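Local coordinates for protein Alpha/beta hydrolase (Pseudomonas aeruginosa PAO1, PDB 4R1D) that probably hydrolyses lipids as the calcium-binding lipase effector Tle4 of the H2 type VI secretion system, and is bound by its partner Tli4, at residues Tyr359-Asn362 against Glu367-Tyr370; Thr373-Leu378 against Leu443-Asp448; Phe517-Lys522 against Gln526-Arg531. One frame throughout, in Å; residues are numbered along the deposited sequence.

Contact 1. Residues Tyr359-Asn362 against Glu367-Tyr370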
loop_
_atom_site.group_PDB
_atom_site.type_symbol
_atom_site.label_atom_id
_atom_site.label_comp_id
_atom_site.label_asym_id
_atom_site.label_seq_id
_atom_site.Cartn_x
_atom_site.Cartn_y
_atom_site.Cartn_z
ATOM N N TYR A 359 20.676 13.375 -14.905
ATOM C CA TYR A 359 19.640 14.068 -14.152
ATOM C C TYR A 359 19.497 13.495 -12.741
ATOM O O TYR A 359 19.734 12.307 -12.541
ATOM C CB TYR A 359 18.313 13.955 -14.913
ATOM C CG TYR A 359 18.413 14.459 -16.337
ATOM C CD1 TYR A 359 18.792 13.614 -17.373
ATOM C CD2 TYR A 359 18.140 15.788 -16.647
ATOM C CE1 TYR A 359 18.896 14.081 -18.693
ATOM C CE2 TYR A 359 18.238 16.257 -17.958
ATOM C CZ TYR A 359 18.618 15.396 -18.972
ATOM O OH TYR A 359 18.725 15.866 -20.274
ATOM N N PRO A 360 19.140 14.343 -11.756
ATOM C CA PRO A 360 18.944 15.796 -11.896
ATOM C C PRO A 360 20.253 16.502 -12.242
ATOM O O PRO A 360 21.321 16.073 -11.803
ATOM C CB PRO A 360 18.510 16.241 -10.493
ATOM C CG PRO A 360 18.072 14.998 -9.796
ATOM C CD PRO A 360 18.887 13.889 -10.380
ATOM N N GLN A 361 20.150 17.580 -13.016
ATOM C CA GLN A 361 21.298 18.397 -13.393
ATOM C C GLN A 361 21.490 19.509 -12.374
ATOM O O GLN A 361 22.618 19.966 -12.139
ATOM C CB GLN A 361 21.065 19.025 -14.770
ATOM C CG GLN A 361 20.931 18.050 -15.926
ATOM C CD GLN A 361 20.738 18.776 -17.249
ATOM O OE1 GLN A 361 21.464 18.540 -18.221
ATOM N NE2 GLN A 361 19.768 19.671 -17.285
ATOM N N ASN A 362 20.387 19.944 -11.765
ATOM C CA ASN A 362 20.463 21.013 -10.768
ATOM C C ASN A 362 19.725 20.690 -9.472
ATOM O O ASN A 362 19.056 21.535 -8.883
ATOM C CB ASN A 362 19.982 22.353 -11.330
ATOM C CG ASN A 362 20.279 23.512 -10.392
ATOM O OD1 ASN A 362 21.324 23.542 -9.733
ATOM N ND2 ASN A 362 19.355 24.462 -10.310
ATOM N N GLU A 367 11.121 18.649 -10.465
ATOM C CA GLU A 367 10.818 19.351 -11.711
ATOM C C GLU A 367 11.546 18.742 -12.907
ATOM O O GLU A 367 11.000 18.661 -14.006
ATOM C CB GLU A 367 11.185 20.837 -11.596
ATOM C CG GLU A 367 10.478 21.583 -10.472
ATOM C CD GLU A 367 8.983 21.719 -10.695
ATOM O OE1 GLU A 367 8.558 21.800 -11.866
ATOM O OE2 GLU A 367 8.236 21.742 -9.694
ATOM N N GLU A 368 12.787 18.322 -12.691
ATOM C CA GLU A 368 13.614 17.811 -13.779
ATOM C C GLU A 368 13.192 16.439 -14.295
ATOM O O GLU A 368 13.357 16.132 -15.469
ATOM C CB GLU A 368 15.083 17.775 -13.363
ATOM C CG GLU A 368 15.649 19.130 -13.004
ATOM C CD GLU A 368 17.139 19.061 -12.825
ATOM O OE1 GLU A 368 17.810 18.558 -13.748
ATOM O OE2 GLU A 368 17.634 19.464 -11.756
ATOM N N ILE A 369 12.639 15.615 -13.416
ATOM C CA ILE A 369 12.315 14.236 -13.777
ATOM C C ILE A 369 10.849 13.902 -13.510
ATOM O O ILE A 369 10.125 13.505 -14.420
ATOM C CB ILE A 369 13.207 13.248 -13.006
ATOM C CG1 ILE A 369 14.685 13.529 -13.301
ATOM C CG2 ILE A 369 12.879 11.820 -13.382
ATOM C CD1 ILE A 369 15.668 12.736 -12.428
ATOM N N TYR A 370 10.403 14.085 -12.268
ATOM C CA TYR A 370 9.089 13.553 -11.870
ATOM C C TYR A 370 7.897 14.206 -12.578
ATOM O O TYR A 370 6.961 13.513 -12.957
ATOM C CB TYR A 370 8.889 13.583 -10.345
ATOM C CG TYR A 370 10.027 12.966 -9.578
ATOM C CD1 TYR A 370 10.843 12.009 -10.167
ATOM C CD2 TYR A 370 10.293 13.345 -8.259
ATOM C CE1 TYR A 370 11.907 11.444 -9.474
ATOM C CE2 TYR A 370 11.350 12.791 -7.554
ATOM C CZ TYR A 370 12.159 11.843 -8.170
ATOM O OH TYR A 370 13.211 11.292 -7.475
#
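Glu368, on the short helix 365-370, turns its carboxylate back onto the bend at Pro360-Asn362 that leads out of strand 358-359, an outermost strand of a four-stranded mixed sheet. The carboxylate takes two successive backbone N-H groups, one on each oxygen. OE1 accepts Gln361 N at 2.6 Å, a short and nearly straight bond (168° at the hydrogen). OE2 accepts Asn362 N at 2.8 Å, a little more bent at 150°. Both donors come from the syn side and lie slightly out of the carboxylate plane. OE2 also accepts Asp364 N, and Asp364 OD1 in turn accepts Glu367 N at the start of the helix. The chain of Glu368 is extended beyond CG (chi2 -171°), which carries the carboxylate clear of the helix backbone and up to the bend.

Carbon atoms of the bend also line the carboxylate. Pro360 CB lies 3.6 Å from Glu368 OE2, while Gln361 CB approaches OE1 at 3.4 Å. Tyr359 presents the edge of its ring, with CD2 4.0 Å from Glu368 OE1; its hydroxyl is hydrogen-bonded to Arg357. One residue further along the helix, Ile369 inserts CD1 beneath the cis peptide bond joining Tyr359 to Pro360. This methyl touches Tyr359 CB at 3.8 Å and Pro360 CD at 4.0 Å, and Trp338 packs against both Pro360 and Ile369.

The contact thus closes a strand-to-helix connection upon itself. Three backbone N-H groups converge on one carboxylate, two of them in a bidentate grip that fixes its rotation. Such a concentration of donors would be expected to stabilise the negative charge of Glu368, while Ile369 adds an apolar contact at the cis-proline corner.

Contact 2. Residues Thr373-Leu378 against Leu443-Asp448; sequences TTWYGL and LIWKGD
Trp375 drives one corner of its indole into a face of Trp445, an edge-to-face (T-shaped) pair that joins a loop to strand 443-446. Trp375 is the second residue of a type I beta turn from Thr374 to Gly377, closed by Gly377 N donating to Thr374 O at 2.9 Å. From CB, the first torsion (chi1 72°) places CG between the backbone N and the carbonyl carbon. The indole consequently folds back over the turn, with Tyr376 CB 3.9 Å above its plane and over its centre. Further out, NE1 points away from Trp445 and is hydrogen-bonded to Glu453.

The touching is left to the far side of the six-membered ring. CZ3 is the closest atom, 3.6 Å from Trp445 CD2 and 3.7 Å from Trp445 CG, and it stands over the Trp445 face off-centre, toward the rim. Beside it, CH2 reaches the root of the same side chain, 4.1 Å from Trp445 CB. The six-membered ring of Trp375 and the five-membered ring of Trp445 have centroids 5.0 Å apart, with planes inclined at 74°. Trp445 itself is buried: its NE1 is hydrogen-bonded to Tyr291 of helix 289-296, and Tyr467 meets its ring obliquely. Pro476 and Leu341 touch both tryptophans, tying the pair into the mixed sheet and its loops.

No hydrogen bond crosses between the segments, so the two segments are joined here by aromatic and dispersion contact, with the weakly positive C-H rim of Trp375 directed at the electron-rich face of Trp445. Each indole N-H finds a separate acceptor, Glu453 or Tyr291. Those bonds would restrain the rotation of both rings and probably help to keep their steep mutual tilt.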
loop_
_atom_site.group_PDB
_atom_site.type_symbol
_atom_site.label_atom_id
_atom_site.label_comp_id
_atom_site.label_asym_id
_atom_site.label_seq_id
_atom_site.Cartn_x
_atom_site.Cartn_y
_atom_site.Cartn_z
ATOM N N THR A 373 7.367 15.822 -18.703
ATOM C CA THR A 373 6.499 15.015 -19.553
ATOM C C THR A 373 7.155 14.542 -20.848
ATOM O O THR A 373 6.491 13.924 -21.681
ATOM C CB THR A 373 5.179 15.745 -19.897
ATOM O OG1 THR A 373 5.463 16.959 -20.604
ATOM C CG2 THR A 373 4.401 16.065 -18.626
ATOM N N THR A 374 8.440 14.851 -21.024
ATOM C CA THR A 374 9.176 14.371 -22.190
ATOM C C THR A 374 9.457 12.879 -22.056
ATOM O O THR A 374 9.192 12.279 -21.011
ATOM C CB THR A 374 10.516 15.124 -22.397
ATOM O OG1 THR A 374 11.450 14.723 -21.390
ATOM C CG2 THR A 374 10.310 16.624 -22.322
ATOM N N TRP A 375 10.015 12.285 -23.106
ATOM C CA TRP A 375 10.243 10.841 -23.127
ATOM C C TRP A 375 11.008 10.276 -21.923
ATOM O O TRP A 375 10.844 9.104 -21.597
ATOM C CB TRP A 375 10.947 10.418 -24.421
ATOM C CG TRP A 375 12.382 10.817 -24.488
ATOM C CD1 TRP A 375 12.879 12.009 -24.931
ATOM C CD2 TRP A 375 13.514 10.030 -24.099
ATOM N NE1 TRP A 375 14.255 12.015 -24.838
ATOM C CE2 TRP A 375 14.668 10.808 -24.337
ATOM C CE3 TRP A 375 13.667 8.743 -23.567
ATOM C CZ2 TRP A 375 15.954 10.342 -24.066
ATOM C CZ3 TRP A 375 14.946 8.277 -23.312
ATOM C CH2 TRP A 375 16.072 9.076 -23.553
ATOM N N TYR A 376 11.856 11.078 -21.277
ATOM C CA TYR A 376 12.660 10.545 -20.182
ATOM C C TYR A 376 12.068 10.869 -18.815
ATOM O O TYR A 376 12.667 10.558 -17.794
ATOM C CB TYR A 376 14.148 10.969 -20.265
ATOM C CG TYR A 376 14.417 12.454 -20.091
ATOM C CD1 TYR A 376 14.640 12.998 -18.834
ATOM C CD2 TYR A 376 14.447 13.307 -21.191
ATOM C CE1 TYR A 376 14.892 14.364 -18.670
ATOM C CE2 TYR A 376 14.685 14.660 -21.041
ATOM C CZ TYR A 376 14.910 15.184 -19.786
ATOM O OH TYR A 376 15.151 16.530 -19.637
ATOM N N GLY A 377 10.888 11.480 -18.806
ATOM C CA GLY A 377 10.229 11.837 -17.560
ATOM C C GLY A 377 9.665 10.621 -16.859
ATOM O O GLY A 377 9.580 9.550 -17.447
ATOM N N LEU A 378 9.284 10.784 -15.595
ATOM C CA LEU A 378 8.754 9.667 -14.810
ATOM C C LEU A 378 7.434 9.168 -15.392
ATOM O O LEU A 378 7.194 7.960 -15.476
ATOM C CB LEU A 378 8.529 10.119 -13.379
ATOM C CG LEU A 378 8.126 9.001 -12.419
ATOM C CD1 LEU A 378 9.267 8.001 -12.274
ATOM C CD2 LEU A 378 7.764 9.614 -11.067
ATOM N N LEU A 443 20.429 4.552 -13.407
ATOM C CA LEU A 443 19.315 4.304 -14.285
ATOM C C LEU A 443 19.763 4.828 -15.638
ATOM O O LEU A 443 19.891 6.034 -15.822
ATOM C CB LEU A 443 18.081 5.049 -13.788
ATOM C CG LEU A 443 16.715 4.524 -14.237
ATOM C CD1 LEU A 443 16.681 4.347 -15.746
ATOM C CD2 LEU A 443 16.410 3.217 -13.543
ATOM N N ILE A 444 20.007 3.919 -16.573
ATOM C CA ILE A 444 20.619 4.287 -17.850
ATOM C C ILE A 444 19.731 4.009 -19.052
ATOM O O ILE A 444 19.285 2.888 -19.260
ATOM C CB ILE A 444 21.937 3.524 -18.064
ATOM C CG1 ILE A 444 22.921 3.817 -16.929
ATOM C CG2 ILE A 444 22.539 3.877 -19.428
ATOM C CD1 ILE A 444 23.929 2.674 -16.699
ATOM N N TRP A 445 19.480 5.048 -19.846
ATOM C CA TRP A 445 18.831 4.890 -21.135
ATOM C C TRP A 445 19.963 4.931 -22.143
ATOM O O TRP A 445 20.631 5.957 -22.279
ATOM C CB TRP A 445 17.923 6.076 -21.430
ATOM C CG TRP A 445 16.560 6.066 -20.795
ATOM C CD1 TRP A 445 16.147 6.813 -19.721
ATOM C CD2 TRP A 445 15.415 5.330 -21.234
ATOM N NE1 TRP A 445 14.819 6.571 -19.459
ATOM C CE2 TRP A 445 14.348 5.664 -20.372
ATOM C CE3 TRP A 445 15.187 4.419 -22.269
ATOM C CZ2 TRP A 445 13.075 5.113 -20.511
ATOM C CZ3 TRP A 445 13.922 3.875 -22.408
ATOM C CH2 TRP A 445 12.885 4.215 -21.524
ATOM N N LYS A 446 20.185 3.826 -22.838
ATOM C CA LYS A 446 21.278 3.754 -23.799
ATOM C C LYS A 446 20.716 3.714 -25.213
ATOM O O LYS A 446 19.859 2.891 -25.525
ATOM C CB LYS A 446 22.129 2.518 -23.514
ATOM C CG LYS A 446 23.316 2.358 -24.435
ATOM C CD LYS A 446 24.039 1.051 -24.169
ATOM C CE LYS A 446 24.996 1.174 -23.003
ATOM N NZ LYS A 446 25.995 0.063 -23.007
ATOM N N GLY A 447 21.177 4.625 -26.068
ATOM C CA GLY A 447 20.667 4.705 -27.424
ATOM C C GLY A 447 20.618 6.135 -27.932
ATOM O O GLY A 447 21.111 7.044 -27.272
ATOM N N ASP A 448 20.013 6.331 -29.098
ATOM C CA ASP A 448 19.982 7.642 -29.744
ATOM C C ASP A 448 18.612 8.307 -29.604
ATOM O O ASP A 448 17.647 7.868 -30.214
ATOM C CB ASP A 448 20.356 7.502 -31.223
ATOM C CG ASP A 448 20.193 8.795 -31.990
ATOM O OD1 ASP A 448 20.275 9.870 -31.364
ATOM O OD2 ASP A 448 19.986 8.734 -33.220
#

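Contact 3. Residues Phe517-Lys522 against Gln526-Arg531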
loop_
_atom_site.group_PDB
_atom_site.type_symbol
_atom_site.label_atom_id
_atom_site.label_comp_id
_atom_site.label_asym_id
_atom_site.label_seq_id
_atom_site.Cartn_x
_atom_site.Cartn_y
_atom_site.Cartn_z
ATOM N N PHE A 517 25.246 -0.173 10.444
ATOM C CA PHE A 517 25.853 -1.434 10.012
ATOM C C PHE A 517 25.737 -1.619 8.511
ATOM O O PHE A 517 24.631 -1.750 7.958
ATOM C CB PHE A 517 25.231 -2.618 10.757
ATOM C CG PHE A 517 25.421 -2.550 12.244
ATOM C CD1 PHE A 517 24.622 -1.723 13.021
ATOM C CD2 PHE A 517 26.408 -3.300 12.865
ATOM C CE1 PHE A 517 24.791 -1.641 14.378
ATOM C CE2 PHE A 517 26.591 -3.225 14.224
ATOM C CZ PHE A 517 25.777 -2.398 14.993
ATOM N N ARG A 518 26.897 -1.619 7.855
ATOM C CA ARG A 518 26.965 -1.674 6.409
ATOM C C ARG A 518 27.199 -3.133 5.995
ATOM O O ARG A 518 28.321 -3.645 6.051
ATOM C CB ARG A 518 28.097 -0.764 5.946
ATOM C CG ARG A 518 28.305 -0.594 4.440
ATOM C CD ARG A 518 29.420 0.452 4.272
ATOM N NE ARG A 518 29.798 0.760 2.893
ATOM C CZ ARG A 518 29.226 1.689 2.133
ATOM N NH1 ARG A 518 28.194 2.396 2.590
ATOM N NH2 ARG A 518 29.680 1.903 0.898
ATOM N N HIS A 519 26.126 -3.814 5.612
ATOM C CA HIS A 519 26.199 -5.257 5.381
ATOM C C HIS A 519 26.439 -5.587 3.909
ATOM O O HIS A 519 25.839 -4.995 3.022
ATOM C CB HIS A 519 24.935 -5.966 5.898
ATOM C CG HIS A 519 24.788 -5.912 7.389
ATOM N ND1 HIS A 519 23.569 -5.748 8.014
ATOM C CD2 HIS A 519 25.706 -6.011 8.377
ATOM C CE1 HIS A 519 23.745 -5.734 9.322
ATOM N NE2 HIS A 519 25.033 -5.888 9.571
ATOM N N GLY A 520 27.310 -6.554 3.650
ATOM C CA GLY A 520 27.574 -6.945 2.281
ATOM C C GLY A 520 28.964 -6.563 1.809
ATOM O O GLY A 520 29.818 -6.162 2.599
ATOM N N SER A 521 29.171 -6.664 0.500
ATOM C CA SER A 521 30.501 -6.544 -0.082
ATOM C C SER A 521 31.173 -5.189 0.157
ATOM O O SER A 521 32.407 -5.099 0.182
ATOM C CB SER A 521 30.434 -6.833 -1.579
ATOM O OG SER A 521 29.903 -5.720 -2.278
ATOM N N LYS A 522 30.379 -4.132 0.327
ATOM C CA LYS A 522 30.938 -2.792 0.519
ATOM C C LYS A 522 31.199 -2.443 1.982
ATOM O O LYS A 522 31.668 -1.352 2.296
ATOM C CB LYS A 522 30.045 -1.730 -0.137
ATOM C CG LYS A 522 29.726 -2.034 -1.596
ATOM C CD LYS A 522 28.826 -0.978 -2.229
ATOM C CE LYS A 522 29.545 0.362 -2.436
ATOM N NZ LYS A 522 30.702 0.230 -3.385
ATOM N N GLN A 526 34.557 -9.483 10.116
ATOM C CA GLN A 526 34.673 -10.922 9.929
ATOM C C GLN A 526 33.340 -11.665 9.983
ATOM O O GLN A 526 33.239 -12.807 9.520
ATOM C CB GLN A 526 35.704 -11.519 10.906
ATOM C CG GLN A 526 35.315 -11.460 12.370
ATOM C CD GLN A 526 36.393 -12.050 13.269
ATOM O OE1 GLN A 526 37.461 -12.442 12.797
ATOM N NE2 GLN A 526 36.123 -12.105 14.565
ATOM N N ALA A 527 32.314 -11.026 10.541
ATOM C CA ALA A 527 30.971 -11.612 10.568
ATOM C C ALA A 527 30.105 -11.071 9.439
ATOM O O ALA A 527 28.884 -11.257 9.431
ATOM C CB ALA A 527 30.308 -11.356 11.911
ATOM N N ASN A 528 30.750 -10.413 8.481
ATOM C CA ASN A 528 30.054 -9.715 7.403
ATOM C C ASN A 528 30.604 -10.139 6.038
ATOM O O ASN A 528 30.675 -9.329 5.117
ATOM C CB ASN A 528 30.239 -8.210 7.613
ATOM C CG ASN A 528 29.342 -7.351 6.729
ATOM O OD1 ASN A 528 28.345 -7.807 6.173
ATOM N ND2 ASN A 528 29.693 -6.081 6.627
ATOM N N THR A 529 30.997 -11.405 5.911
ATOM C CA THR A 529 31.616 -11.891 4.676
ATOM C C THR A 529 30.648 -12.506 3.671
ATOM O O THR A 529 31.012 -12.702 2.516
ATOM C CB THR A 529 32.728 -12.927 4.950
ATOM O OG1 THR A 529 32.140 -14.130 5.468
ATOM C CG2 THR A 529 33.730 -12.369 5.939
ATOM N N LYS A 530 29.428 -12.827 4.099
ATOM C CA LYS A 530 28.429 -13.348 3.173
ATOM C C LYS A 530 27.963 -12.262 2.213
ATOM O O LYS A 530 28.012 -11.080 2.536
ATOM C CB LYS A 530 27.219 -13.895 3.933
ATOM C CG LYS A 530 27.533 -15.058 4.859
ATOM C CD LYS A 530 28.074 -16.258 4.093
ATOM C CE LYS A 530 28.190 -17.482 4.995
ATOM N NZ LYS A 530 29.049 -17.211 6.182
ATOM N N ARG A 531 27.491 -12.661 1.038
ATOM C CA ARG A 531 26.899 -11.712 0.091
ATOM C C ARG A 531 25.807 -10.922 0.816
ATOM O O ARG A 531 25.078 -11.488 1.638
ATOM C CB ARG A 531 26.274 -12.470 -1.087
ATOM C CG ARG A 531 25.641 -11.587 -2.171
ATOM C CD ARG A 531 24.796 -12.430 -3.131
ATOM N NE ARG A 531 24.400 -11.676 -4.316
ATOM C CZ ARG A 531 23.378 -11.997 -5.108
ATOM N NH1 ARG A 531 22.636 -13.066 -4.845
ATOM N NH2 ARG A 531 23.099 -11.244 -6.166
#
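Asn528 clasps the end of strand 515-519 with both ends of its side-chain amide. OD1 accepts Gly520 N at 3.0 Å in a nearly straight bond (166°), and ND2 donates to Arg518 O at 2.9 Å with a more bent geometry (144°). The amide therefore spans His519, reading the carbonyl of the residue before it and the N-H of the residue after it, much as a neighbouring parallel strand would. With CG anti to the backbone N (chi1 -169°), the amide extends from the 526-531 loop to the strand end.

His519 lies between the two bonds. Its CA is 3.4 Å from Asn528 OD1, and CD2 at its ring edge is 3.9 Å from the same oxygen; the imidazole stands almost perpendicular to the amide. Its ND1 is hydrogen-bonded to Tyr533. On the strand side, Arg518 NE donates to Lys522 O at 2.9 Å across the turn after the strand, approaching from above the carbonyl plane, while its guanidinium also reaches Gln506, Tyr431 and Ser492 O. Packing at the margin is light: Gly520 CA lies 4.2 Å from Lys530 O, a carbonyl held by Arg543.

Strand 515-519 is an outermost strand of the six-stranded parallel sheet of the alpha/beta hydrolase fold. Phe517 and His519 pair by backbone with strand 427-432, whereas Arg518 O and Gly520 N belong to the other edge. There, a single asparagine supplies a partner to the N-H of buried Gly520 and to the carbonyl of Arg518 at the point where the sheet ends and the chain turns away.

Overall arrangement
The three contacts follow one another along the chain, each closing before the next opens. Contacts 1 and 2 are neighbours, with centres 12 Å apart, and both rest on the mixed sheet containing strands 358-359, 339-342 and 443-446. They touch directly: Ile369 O and Leu378 N make a probable hydrogen bond, and the rings of Tyr359 and Tyr376 stack. Contact 3 stands apart, its centre about 33 Å from contact 1 and 34 Å from contact 2, on an outermost strand of the parallel hydrolase sheet. The other outermost strand, 201-206, carries the calcium ligands Phe202 and Asp203. The contacts thus belong to two separate sheets, and all three lie away from the metal site.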